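Local coordinates for phosphocarrier protein HPr (Mycoplasma capricolum, PDB 1PCH) that relays phosphoryl groups as the general, non-sugar-specific component of the phosphoenolpyruvate-dependent sugar phosphotransferase system, at residues 9-12 / 13-16. Sequence-based numbering, arbitrary orientation.
Sequences DKVG and LHAR
The imidazole of H14 meets the D9 carboxylate and the G12 carbonyl at its edge, both close to the ring plane, while V11 approaches obliquely, its CB 3.8 Å from H14 CD2. This is the active-site loop of HPr, running from strand 2-6 to helix 15-25, with H14, the histidine that becomes phosphorylated during phosphotransfer, as N-cap residue of that helix. H14 NE2 donates to D9 OD2 at 2.9 Å; the acceptor lies in the ring plane, but the donor sits above the carboxylate, whose plane is turned 75° from the imidazole. H14 CG lies between its backbone N and carbonyl carbon (chi1 55°), a rotation that places NE2 within bonding distance of the D9 carboxylate. The other carboxylate oxygen closes an Asx turn: V11 N donates to D9 OD1 at 2.6 Å, tying the carboxylate to the loop backbone, consistent with a part in positioning the ring. G12 has a positive phi (88°), where a beta carbon would jam against V11 O. L13 centres an inverse gamma turn, with a weak bond from H14 N to G12 O, and its side chain packs on V49 of helix 46-52, I54 and L85. The carbonyl O of G12 also lies at the ring edge, 2.9 Å from H14 CD2.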
ATOM      1  N   ASP A   9       9.067  -6.438   5.442  1.00 28.84           N
ATOM      2  CA  ASP A   9      10.102  -5.477   5.817  1.00 24.69           C
ATOM      3  C   ASP A   9      10.219  -5.529   7.383  1.00 20.86           C
ATOM      4  O   ASP A   9       9.192  -5.582   7.992  1.00 16.71           O
ATOM      5  CB  ASP A   9       9.679  -4.079   5.423  1.00 23.37           C
ATOM      6  CG  ASP A   9      10.750  -3.040   5.705  1.00 26.35           C
ATOM      7  OD1 ASP A   9      11.322  -3.048   6.800  1.00 31.03           O
ATOM      8  OD2 ASP A   9      10.985  -2.193   4.806  1.00 29.47           O
ATOM      9  N   LYS A  10      11.427  -5.615   7.878  1.00 25.76           N
ATOM     10  CA  LYS A  10      11.682  -5.737   9.311  1.00 27.27           C
ATOM     11  C   LYS A  10      11.347  -4.489  10.085  1.00 32.50           C
ATOM     12  O   LYS A  10      11.299  -4.495  11.330  1.00 38.88           O
ATOM     13  CB  LYS A  10      13.152  -6.130   9.532  1.00 25.87           C
ATOM     14  CG  LYS A  10      13.416  -7.600   9.079  1.00 29.54           C
ATOM     15  CD  LYS A  10      14.849  -7.952   9.375  1.00 35.38           C
ATOM     16  CE  LYS A  10      15.515  -8.811   8.351  1.00 40.18           C
ATOM     17  NZ  LYS A  10      17.019  -8.730   8.474  1.00 46.77           N
ATOM     18  N   VAL A  11      11.107  -3.386   9.395  1.00 34.90           N
ATOM     19  CA  VAL A  11      10.751  -2.137  10.095  1.00 33.55           C
ATOM     20  C   VAL A  11       9.286  -1.815   9.845  1.00 34.07           C
ATOM     21  O   VAL A  11       8.706  -0.860  10.345  1.00 50.38           O
ATOM     22  CB  VAL A  11      11.636  -0.962   9.613  1.00 36.17           C
ATOM     23  CG1 VAL A  11      11.314   0.288  10.431  1.00 37.73           C
ATOM     24  CG2 VAL A  11      13.121  -1.310   9.796  1.00 37.59           C
ATOM     25  N   GLY A  12       8.638  -2.643   8.986  1.00 24.92           N
ATOM     26  CA  GLY A  12       7.255  -2.385   8.705  1.00 20.25           C
ATOM     27  C   GLY A  12       7.100  -1.402   7.530  1.00 19.34           C
ATOM     28  O   GLY A  12       7.969  -1.261   6.713  1.00 25.59           O
ATOM     29  N   LEU A  13       5.955  -0.768   7.525  1.00 21.70           N
ATOM     30  CA  LEU A  13       5.590   0.177   6.479  1.00 20.15           C
ATOM     31  C   LEU A  13       5.987   1.568   6.997  1.00 18.01           C
ATOM     32  O   LEU A  13       5.234   2.201   7.716  1.00 20.69           O
ATOM     33  CB  LEU A  13       4.130   0.080   6.120  1.00 18.36           C
ATOM     34  CG  LEU A  13       3.823   0.347   4.628  1.00 20.52           C
ATOM     35  CD1 LEU A  13       2.342   0.274   4.350  1.00 22.73           C
ATOM     36  CD2 LEU A  13       4.370   1.722   4.289  1.00 21.72           C
ATOM     37  N   HIS A  14       7.273   1.830   6.769  1.00 18.49           N
ATOM     38  CA  HIS A  14       7.920   2.997   7.285  1.00 19.36           C
ATOM     39  C   HIS A  14       8.055   4.081   6.225  1.00 23.02           C
ATOM     40  O   HIS A  14       7.463   3.995   5.154  1.00 18.59           O
ATOM     41  CB  HIS A  14       9.278   2.629   7.874  1.00 18.83           C
ATOM     42  CG  HIS A  14      10.169   1.920   6.924  1.00 20.79           C
ATOM     43  ND1 HIS A  14      11.239   2.564   6.299  1.00 24.49           N
ATOM     44  CD2 HIS A  14      10.198   0.629   6.502  1.00 26.14           C
ATOM     45  CE1 HIS A  14      11.892   1.697   5.566  1.00 24.09           C
ATOM     46  NE2 HIS A  14      11.268   0.520   5.640  1.00 28.26           N
ATOM     47  N   ALA A  15       8.679   5.197   6.616  1.00 18.58           N
ATOM     48  CA  ALA A  15       8.684   6.361   5.787  1.00 17.71           C
ATOM     49  C   ALA A  15       9.055   6.163   4.358  1.00 14.17           C
ATOM     50  O   ALA A  15       8.342   6.734   3.484  1.00 17.82           O
ATOM     51  CB  ALA A  15       9.425   7.526   6.431  1.00 21.44           C
ATOM     52  N   ARG A  16      10.139   5.502   4.065  1.00 16.89           N
ATOM     53  CA  ARG A  16      10.606   5.367   2.663  1.00 19.51           C
ATOM     54  C   ARG A  16       9.563   4.736   1.792  1.00 21.95           C
ATOM     55  O   ARG A  16       9.124   5.252   0.748  1.00 16.22           O
ATOM     56  CB  ARG A  16      11.910   4.587   2.679  1.00 23.49           C
ATOM     57  CG  ARG A  16      12.806   4.843   1.468  1.00 29.46           C
ATOM     58  CD  ARG A  16      13.968   3.856   1.452  1.00 32.93           C
TER